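Local coordinates for protein sugar kinase (PDB 2RBC) that probably transfers a phosphate group from ATP to a sugar or related small substrate, as a ribokinase-like carbohydrate kinase of the pfkB family, at residues A38-K51 and A121-L134. Sequence-based numbering, arbitrary orientation.
With GOL (glycerol), chain M; EDO (1,2-ethanediol), chain H; EDO (1,2-ethanediol), chain L.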
ATOM      1  N   ALA A  38      13.904   0.336  -7.374  1.00 21.22           N
ATOM      2  CA  ALA A  38      13.477  -0.904  -6.716  1.00 21.31           C
ATOM      3  C   ALA A  38      12.400  -0.493  -5.721  1.00 21.17           C
ATOM      4  O   ALA A  38      12.708   0.116  -4.665  1.00 22.25           O
ATOM      5  CB  ALA A  38      14.642  -1.578  -6.009  1.00 19.51           C
ATOM      6  N   VAL A  39      11.147  -0.786  -6.055  1.00 21.58           N
ATOM      7  CA  VAL A  39       9.957  -0.178  -5.389  1.00 21.28           C
ATOM      8  C   VAL A  39       8.952  -1.305  -5.137  1.00 22.16           C
ATOM      9  O   VAL A  39       8.706  -2.126  -6.058  1.00 22.01           O
ATOM     10  CB  VAL A  39       9.231   0.886  -6.303  1.00 21.02           C
ATOM     11  CG1 VAL A  39       8.049   1.563  -5.588  1.00 21.66           C
ATOM     12  CG2 VAL A  39      10.196   1.949  -6.815  1.00 21.12           C
ATOM     13  N   LEU A  40       8.377  -1.346  -3.926  1.00 20.81           N
ATOM     14  CA  LEU A  40       7.251  -2.269  -3.649  1.00 21.31           C
ATOM     15  C   LEU A  40       5.935  -1.637  -4.071  1.00 20.53           C
ATOM     16  O   LEU A  40       5.412  -0.753  -3.400  1.00 20.79           O
ATOM     17  CB  LEU A  40       7.195  -2.704  -2.187  1.00 21.15           C
ATOM     18  CG  LEU A  40       6.202  -3.837  -1.856  1.00 22.04           C
ATOM     19  CD1 LEU A  40       6.640  -5.129  -2.538  1.00 19.59           C
ATOM     20  CD2 LEU A  40       6.174  -4.016  -0.366  1.00 22.38           C
ATOM     21  N   ASP A  41       5.417  -2.090  -5.206  1.00 20.17           N
ATOM     22  CA  ASP A  41       4.116  -1.659  -5.685  1.00 21.09           C
ATOM     23  C   ASP A  41       2.995  -2.533  -5.150  1.00 21.24           C
ATOM     24  O   ASP A  41       3.090  -3.751  -5.198  1.00 22.16           O
ATOM     25  CB  ASP A  41       4.031  -1.727  -7.223  1.00 21.26           C
ATOM     26  CG  ASP A  41       4.807  -0.608  -7.936  1.00 23.12           C
ATOM     27  OD1 ASP A  41       5.247   0.355  -7.286  1.00 24.43           O
ATOM     28  OD2 ASP A  41       4.933  -0.706  -9.192  1.00 21.49           O
ATOM     29  N   THR A  42       1.902  -1.892  -4.715  1.00 21.19           N
ATOM     30  CA  THR A  42       0.642  -2.560  -4.503  1.00 20.45           C
ATOM     31  C   THR A  42      -0.356  -2.057  -5.535  1.00 21.22           C
ATOM     32  O   THR A  42      -0.698  -0.853  -5.576  1.00 19.55           O
ATOM     33  CB  THR A  42       0.127  -2.407  -3.091  1.00 20.89           C
ATOM     34  OG1 THR A  42       1.134  -2.862  -2.199  1.00 19.92           O
ATOM     35  CG2 THR A  42      -1.112  -3.268  -2.894  1.00 19.14           C
ATOM     36  N   LEU A  43      -0.785  -3.000  -6.378  1.00 21.07           N
ATOM     37  CA  LEU A  43      -1.625  -2.740  -7.528  1.00 22.34           C
ATOM     38  C   LEU A  43      -3.020  -3.215  -7.196  1.00 23.41           C
ATOM     39  O   LEU A  43      -3.221  -4.400  -6.967  1.00 23.64           O
ATOM     40  CB  LEU A  43      -1.119  -3.490  -8.780  1.00 22.19           C
ATOM     41  CG  LEU A  43       0.370  -3.407  -9.137  1.00 23.86           C
ATOM     42  CD1 LEU A  43       0.605  -4.160 -10.433  1.00 21.03           C
ATOM     43  CD2 LEU A  43       0.824  -1.946  -9.229  1.00 23.90           C
ATOM     44  N   PHE A  44      -3.961  -2.269  -7.127  1.00 23.71           N
ATOM     45  CA  PHE A  44      -5.334  -2.511  -6.764  1.00 24.62           C
ATOM     46  C   PHE A  44      -6.156  -2.383  -8.034  1.00 25.34           C
ATOM     47  O   PHE A  44      -6.222  -1.298  -8.601  1.00 25.49           O
ATOM     48  CB  PHE A  44      -5.848  -1.435  -5.785  1.00 23.21           C
ATOM     49  CG  PHE A  44      -5.199  -1.456  -4.435  1.00 22.61           C
ATOM     50  CD1 PHE A  44      -5.718  -2.232  -3.418  1.00 19.64           C
ATOM     51  CD2 PHE A  44      -4.121  -0.630  -4.157  1.00 21.95           C
ATOM     52  CE1 PHE A  44      -5.152  -2.230  -2.161  1.00 23.00           C
ATOM     53  CE2 PHE A  44      -3.573  -0.601  -2.876  1.00 20.52           C
ATOM     54  CZ  PHE A  44      -4.072  -1.416  -1.904  1.00 20.70           C
ATOM     55  N   ARG A  45      -6.768  -3.482  -8.464  1.00 27.06           N
ATOM     56  CA  ARG A  45      -7.543  -3.538  -9.716  1.00 27.91           C
ATOM     57  C   ARG A  45      -8.999  -3.273  -9.369  1.00 28.89           C
ATOM     58  O   ARG A  45      -9.598  -3.978  -8.553  1.00 29.09           O
ATOM     59  CB  ARG A  45      -7.350  -4.896 -10.380  1.00 27.71           C
ATOM     60  CG  ARG A  45      -7.502  -4.887 -11.864  1.00 28.83           C
ATOM     61  CD  ARG A  45      -7.425  -6.270 -12.369  1.00 29.70           C
ATOM     62  NE  ARG A  45      -7.537  -6.317 -13.826  1.00 28.50           N
ATOM     63  CZ  ARG A  45      -7.429  -7.424 -14.534  1.00 29.68           C
ATOM     64  NH1 ARG A  45      -7.224  -8.576 -13.943  1.00 30.85           N
ATOM     65  NH2 ARG A  45      -7.529  -7.381 -15.860  1.00 32.75           N
ATOM     66  N   VAL A  46      -9.534  -2.200  -9.927  1.00 29.56           N
ATOM     67  CA  VAL A  46     -10.873  -1.749  -9.626  1.00 31.09           C
ATOM     68  C   VAL A  46     -11.687  -1.617 -10.929  1.00 31.81           C
ATOM     69  O   VAL A  46     -11.111  -1.564 -12.005  1.00 32.27           O
ATOM     70  CB  VAL A  46     -10.835  -0.405  -8.898  1.00 30.98           C
ATOM     71  CG1 VAL A  46     -10.080  -0.541  -7.555  1.00 30.45           C
ATOM     72  CG2 VAL A  46     -10.199   0.692  -9.794  1.00 30.98           C
ATOM     73  N   ALA A  47     -13.019  -1.589 -10.818  1.00 33.59           N
ATOM     74  CA  ALA A  47     -13.884  -1.384 -11.984  1.00 33.69           C
ATOM     75  C   ALA A  47     -13.777   0.081 -12.374  1.00 35.41           C
ATOM     76  O   ALA A  47     -13.242   0.431 -13.432  1.00 35.77           O
ATOM     77  CB  ALA A  47     -15.308  -1.750 -11.662  1.00 33.60           C
ATOM     78  N   ASP A  48     -14.221   0.935 -11.468  1.00 36.77           N
ATOM     79  CA  ASP A  48     -14.243   2.358 -11.706  1.00 38.37           C
ATOM     80  C   ASP A  48     -13.211   3.076 -10.863  1.00 39.24           C
ATOM     81  O   ASP A  48     -13.158   2.914  -9.634  1.00 39.61           O
ATOM     82  CB  ASP A  48     -15.623   2.926 -11.368  1.00 38.58           C
ATOM     83  CG  ASP A  48     -16.724   2.332 -12.229  1.00 40.01           C
ATOM     84  OD1 ASP A  48     -16.453   2.015 -13.409  1.00 41.83           O
ATOM     85  OD2 ASP A  48     -17.857   2.184 -11.724  1.00 41.94           O
HETATM   86  N   MSE A  49     -12.423   3.895 -11.546  1.00 40.18           N
HETATM   87  CA  MSE A  49     -11.519   4.828 -10.919  1.00 41.03           C
HETATM   88  C   MSE A  49     -12.239   5.704  -9.889  1.00 40.40           C
HETATM   89  O   MSE A  49     -13.241   6.317 -10.201  1.00 40.36           O
HETATM   90  CB  MSE A  49     -10.894   5.707 -11.999  1.00 41.98           C
HETATM   91  CG  MSE A  49      -9.723   6.515 -11.517  1.00 45.53           C
HETATM   92 SE   MSE A  49      -8.255   5.343 -10.938  1.00 56.49          SE
HETATM   93  CE  MSE A  49      -7.483   4.781 -12.665  1.00 48.85           C
ATOM     94  N   PRO A  50     -11.736   5.750  -8.645  1.00 40.35           N
ATOM     95  CA  PRO A  50     -12.312   6.677  -7.702  1.00 40.66           C
ATOM     96  C   PRO A  50     -12.114   8.118  -8.139  1.00 41.31           C
ATOM     97  O   PRO A  50     -11.198   8.420  -8.893  1.00 41.77           O
ATOM     98  CB  PRO A  50     -11.537   6.397  -6.409  1.00 40.32           C
ATOM     99  CG  PRO A  50     -10.298   5.800  -6.841  1.00 40.05           C
ATOM    100  CD  PRO A  50     -10.659   4.971  -8.020  1.00 40.01           C
ATOM    101  N   LYS A  51     -12.978   8.984  -7.635  1.00 42.16           N
ATOM    102  CA  LYS A  51     -13.038  10.371  -8.059  1.00 42.65           C
ATOM    103  C   LYS A  51     -13.131  11.291  -6.855  1.00 41.78           C
ATOM    104  O   LYS A  51     -13.634  12.408  -6.954  1.00 42.15           O
ATOM    105  CB  LYS A  51     -14.266  10.583  -8.978  1.00 43.46           C
ATOM    106  CG  LYS A  51     -14.251   9.747 -10.284  1.00 45.16           C
ATOM    107  CD  LYS A  51     -13.034  10.075 -11.181  1.00 47.01           C
ATOM    108  CE  LYS A  51     -12.802   9.049 -12.304  1.00 48.03           C
ATOM    109  NZ  LYS A  51     -13.972   8.841 -13.222  1.00 50.21           N
ATOM    110  N   ALA A 121      11.312   2.479  -1.000  1.00 20.99           N
ATOM    111  CA  ALA A 121      10.281   3.021  -1.857  1.00 20.58           C
ATOM    112  C   ALA A 121       9.132   2.038  -1.963  1.00 20.10           C
ATOM    113  O   ALA A 121       9.322   0.824  -2.058  1.00 20.35           O
ATOM    114  CB  ALA A 121      10.839   3.333  -3.268  1.00 20.34           C
ATOM    115  N   LEU A 122       7.931   2.589  -1.972  1.00 20.16           N
ATOM    116  CA  LEU A 122       6.721   1.806  -2.212  1.00 20.18           C
ATOM    117  C   LEU A 122       5.727   2.711  -2.910  1.00 20.39           C
ATOM    118  O   LEU A 122       5.793   3.946  -2.735  1.00 21.36           O
ATOM    119  CB  LEU A 122       6.167   1.254  -0.872  1.00 19.94           C
ATOM    120  CG  LEU A 122       5.677   2.248   0.183  1.00 21.27           C
ATOM    121  CD1 LEU A 122       4.191   2.669  -0.026  1.00 19.10           C
ATOM    122  CD2 LEU A 122       5.885   1.649   1.574  1.00 20.27           C
ATOM    123  N   SER A 123       4.824   2.128  -3.706  1.00 20.10           N
ATOM    124  CA  SER A 123       3.699   2.875  -4.276  1.00 20.46           C
ATOM    125  C   SER A 123       2.373   2.137  -4.221  1.00 21.67           C
ATOM    126  O   SER A 123       2.340   0.916  -4.276  1.00 20.73           O
ATOM    127  CB  SER A 123       3.954   3.208  -5.741  1.00 21.71           C
ATOM    128  OG  SER A 123       5.230   3.809  -5.914  1.00 22.21           O
ATOM    129  N   THR A 124       1.275   2.892  -4.104  1.00 21.49           N
ATOM    130  CA  THR A 124      -0.037   2.359  -4.447  1.00 21.93           C
ATOM    131  C   THR A 124      -0.383   2.770  -5.883  1.00 22.72           C
ATOM    132  O   THR A 124      -0.248   3.948  -6.250  1.00 21.85           O
ATOM    133  CB  THR A 124      -1.120   2.801  -3.475  1.00 22.07           C
ATOM    134  OG1 THR A 124      -1.045   1.981  -2.302  1.00 18.60           O
ATOM    135  CG2 THR A 124      -2.526   2.686  -4.086  1.00 21.19           C
ATOM    136  N   ILE A 125      -0.820   1.799  -6.680  1.00 23.23           N
ATOM    137  CA  ILE A 125      -1.334   2.077  -8.019  1.00 24.27           C
ATOM    138  C   ILE A 125      -2.724   1.471  -8.133  1.00 24.75           C
ATOM    139  O   ILE A 125      -2.892   0.287  -7.919  1.00 24.44           O
ATOM    140  CB  ILE A 125      -0.411   1.562  -9.133  1.00 24.30           C
ATOM    141  CG1 ILE A 125       1.012   2.081  -8.925  1.00 23.87           C
ATOM    142  CG2 ILE A 125      -0.930   2.015 -10.501  1.00 25.82           C
ATOM    143  CD1 ILE A 125       2.047   1.603  -9.941  1.00 24.94           C
ATOM    144  N   ILE A 126      -3.715   2.313  -8.423  1.00 25.20           N
ATOM    145  CA  ILE A 126      -5.114   1.899  -8.590  1.00 26.64           C
ATOM    146  C   ILE A 126      -5.350   1.895 -10.098  1.00 29.09           C
ATOM    147  O   ILE A 126      -5.213   2.941 -10.739  1.00 29.59           O
ATOM    148  CB  ILE A 126      -6.086   2.836  -7.861  1.00 26.32           C
ATOM    149  CG1 ILE A 126      -5.724   2.933  -6.353  1.00 24.83           C
ATOM    150  CG2 ILE A 126      -7.545   2.361  -8.040  1.00 25.49           C
ATOM    151  CD1 ILE A 126      -6.306   4.114  -5.630  1.00 25.00           C
ATOM    152  N   ILE A 127      -5.652   0.710 -10.639  1.00 30.50           N
ATOM    153  CA  ILE A 127      -5.806   0.463 -12.064  1.00 31.09           C
ATOM    154  C   ILE A 127      -7.273   0.083 -12.356  1.00 32.80           C
ATOM    155  O   ILE A 127      -7.770  -0.961 -11.894  1.00 31.95           O
ATOM    156  CB  ILE A 127      -4.864  -0.665 -12.508  1.00 31.62           C
ATOM    157  CG1 ILE A 127      -3.452  -0.429 -11.959  1.00 30.57           C
ATOM    158  CG2 ILE A 127      -4.858  -0.804 -13.999  1.00 31.09           C
ATOM    159  CD1 ILE A 127      -2.426  -1.454 -12.369  1.00 30.16           C
ATOM    160  N   ASP A 128      -7.981   0.963 -13.074  1.00 34.54           N
ATOM    161  CA  ASP A 128      -9.400   0.755 -13.371  1.00 35.60           C
ATOM    162  C   ASP A 128      -9.576  -0.214 -14.538  1.00 36.81           C
ATOM    163  O   ASP A 128      -8.590  -0.762 -15.074  1.00 36.72           O
ATOM    164  CB  ASP A 128     -10.171   2.091 -13.565  1.00 35.49           C
ATOM    165  CG  ASP A 128      -9.773   2.847 -14.835  1.00 35.52           C
ATOM    166  OD1 ASP A 128      -9.007   2.306 -15.642  1.00 33.45           O
ATOM    167  OD2 ASP A 128     -10.230   3.998 -15.002  1.00 36.79           O
ATOM    168  N   ASN A 129     -10.826  -0.483 -14.905  1.00 38.54           N
ATOM    169  CA  ASN A 129     -11.067  -1.425 -16.001  1.00 39.68           C
ATOM    170  C   ASN A 129     -10.850  -0.841 -17.404  1.00 41.10           C
ATOM    171  O   ASN A 129     -11.075  -1.533 -18.390  1.00 42.13           O
ATOM    172  CB  ASN A 129     -12.432  -2.091 -15.875  1.00 40.24           C
ATOM    173  CG  ASN A 129     -13.582  -1.112 -16.009  1.00 40.64           C
ATOM    174  OD1 ASN A 129     -13.438  -0.003 -16.543  1.00 41.38           O
ATOM    175  ND2 ASN A 129     -14.731  -1.519 -15.508  1.00 42.32           N
ATOM    176  N   ARG A 130     -10.392   0.409 -17.495  1.00 42.27           N
ATOM    177  CA  ARG A 130      -9.818   0.934 -18.742  1.00 42.58           C
ATOM    178  C   ARG A 130      -8.300   0.762 -18.812  1.00 42.79           C
ATOM    179  O   ARG A 130      -7.671   1.231 -19.769  1.00 43.22           O
ATOM    180  CB  ARG A 130     -10.087   2.422 -18.883  1.00 43.32           C
ATOM    181  CG  ARG A 130     -11.506   2.840 -18.680  1.00 45.36           C
ATOM    182  CD  ARG A 130     -11.541   4.319 -18.856  1.00 50.93           C
ATOM    183  NE  ARG A 130     -12.430   4.976 -17.907  1.00 54.06           N
ATOM    184  CZ  ARG A 130     -12.450   6.295 -17.677  1.00 56.87           C
ATOM    185  NH1 ARG A 130     -13.310   6.802 -16.782  1.00 56.87           N
ATOM    186  NH2 ARG A 130     -11.612   7.121 -18.332  1.00 58.15           N
ATOM    187  N   GLY A 131      -7.703   0.131 -17.802  1.00 42.50           N
ATOM    188  CA  GLY A 131      -6.244   0.096 -17.688  1.00 42.09           C
ATOM    189  C   GLY A 131      -5.603   1.442 -17.361  1.00 41.74           C
ATOM    190  O   GLY A 131      -4.382   1.560 -17.398  1.00 41.79           O
ATOM    191  N   GLU A 132      -6.411   2.453 -17.037  1.00 41.32           N
ATOM    192  CA  GLU A 132      -5.883   3.733 -16.589  1.00 41.12           C
ATOM    193  C   GLU A 132      -5.441   3.609 -15.139  1.00 40.06           C
ATOM    194  O   GLU A 132      -5.975   2.770 -14.413  1.00 40.16           O
ATOM    195  CB  GLU A 132      -6.944   4.819 -16.706  1.00 41.55           C
ATOM    196  CG  GLU A 132      -7.279   5.125 -18.152  1.00 43.98           C
ATOM    197  CD  GLU A 132      -8.165   6.340 -18.305  1.00 44.86           C
ATOM    198  OE1 GLU A 132      -8.966   6.643 -17.377  1.00 50.46           O
ATOM    199  OE2 GLU A 132      -8.054   6.986 -19.373  1.00 51.79           O
ATOM    200  N   ARG A 133      -4.504   4.468 -14.725  1.00 38.36           N
ATOM    201  CA  ARG A 133      -3.850   4.380 -13.410  1.00 36.81           C
ATOM    202  C   ARG A 133      -3.834   5.655 -12.584  1.00 34.14           C
ATOM    203  O   ARG A 133      -3.658   6.751 -13.115  1.00 33.55           O
ATOM    204  CB  ARG A 133      -2.408   3.992 -13.596  1.00 36.36           C
ATOM    205  CG  ARG A 133      -2.214   2.820 -14.493  1.00 37.81           C
ATOM    206  CD  ARG A 133      -0.874   2.194 -14.257  1.00 39.26           C
ATOM    207  NE  ARG A 133       0.228   2.918 -14.868  1.00 42.17           N
ATOM    208  CZ  ARG A 133       0.537   2.874 -16.162  1.00 41.23           C
ATOM    209  NH1 ARG A 133      -0.200   2.197 -17.028  1.00 41.23           N
ATOM    210  NH2 ARG A 133       1.585   3.540 -16.587  1.00 42.96           N
ATOM    211  N   LEU A 134      -3.973   5.485 -11.270  1.00 30.86           N
ATOM    212  CA  LEU A 134      -3.711   6.533 -10.290  1.00 29.25           C
ATOM    213  C   LEU A 134      -2.555   6.034  -9.394  1.00 28.94           C
ATOM    214  O   LEU A 134      -2.664   4.952  -8.796  1.00 27.64           O
ATOM    215  CB  LEU A 134      -4.954   6.855  -9.480  1.00 29.34           C
ATOM    216  CG  LEU A 134      -4.722   7.634  -8.177  1.00 29.72           C
ATOM    217  CD1 LEU A 134      -4.033   8.984  -8.398  1.00 29.63           C
ATOM    218  CD2 LEU A 134      -6.038   7.790  -7.420  1.00 28.56           C
TER
HETATM  219  C1  GOL M 333       5.451   3.177  -9.289  0.50 18.48           C
HETATM  220  O1  GOL M 333       6.231   2.755  -8.187  0.50 12.60           O
HETATM  221  C2  GOL M 333       6.074   2.621 -10.593  0.50 16.86           C
HETATM  222  O2  GOL M 333       5.603   1.326 -11.000  0.50 13.39           O
HETATM  223  C3  GOL M 333       5.897   3.664 -11.686  0.50 18.66           C
HETATM  224  O3  GOL M 333       4.570   3.944 -11.980  0.50 19.68           O
HETATM  225  C1  EDO H 328      -0.523  -0.534  -0.167  0.50 21.43           C
HETATM  226  O1  EDO H 328      -1.341  -0.609   1.013  0.50 22.27           O
HETATM  227  C2  EDO H 328       0.470   0.634  -0.098  0.50 21.06           C
HETATM  228  O2  EDO H 328       0.898   1.044  -1.410  0.50 20.45           O
HETATM  229  C1  EDO L 332       0.453   4.284 -21.113  1.00 61.51           C
HETATM  230  O1  EDO L 332      -0.834   3.762 -20.737  1.00 61.58           O
HETATM  231  C2  EDO L 332       1.124   5.017 -19.941  1.00 61.44           C
HETATM  232  O2  EDO L 332       2.386   4.413 -19.584  1.00 60.25           O
HETATM  233  O   HOH W   1      13.674   1.297  -2.491  1.00 17.14           O
HETATM  234  O   HOH W   2      -7.508  -3.678 -15.183  1.00 47.08           O
HETATM  235  O   HOH W   3     -17.186  -0.283 -15.369  1.00 61.82           O
HETATM  236  O   HOH W   4     -12.683   4.401 -14.284  1.00 48.79           O
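Leu-40 and Leu-122 lie abreast where strands 39-45 and 121-127 run parallel, their short axes 17° apart. Backbone bonds zip the pair in register: Thr-42 N donates to Ser-123 O (2.9 Å), Ile-125 N to Thr-42 O, and the ladder continues to Val-46 N on Ile-127 O. Past the strands, Asn-129 N donates to Ala-47 O at 3.0 Å.

One face of the sheet carries Val-39, Asp-41, Leu-43, Ser-123 and Ile-125. Here a glycerol, probably from the crystallisation liquor, is gripped by both carboxylate oxygens of Asp-41, its O1 lying 2.7 Å from OD1 and its O2 2.8 Å from OD2. The CG1 of Val-39, anti to its own N (chi1 -177°), flanks Ser-123 OG at 3.6 Å, while CD2 of Leu-43 lies alongside Ile-125 CB. On the other face, Thr-124 CG2 meets the Phe-44 ring obliquely at CE2 (3.7 Å), and Phe-44 also packs on Val-136 of the second subunit.

Beyond the strands, the bent selenomethionine Met-49 tucks its SE against Leu-134 CB (3.9 Å). Asp-128 OD1 accepts Arg-130 N, an Asx turn within the type I turn 128-131, and from the opposite face of its carboxylate Glu-132 N, so the side chain braces the link between strands 121-127 and 133-138.

Both strands belong to the small four-stranded sheet that projects from the alpha/beta core. Leu-134 carries this sheet into the second subunit, consistent with the lid of ribokinase, which covers the sugar site and forms the dimer interface.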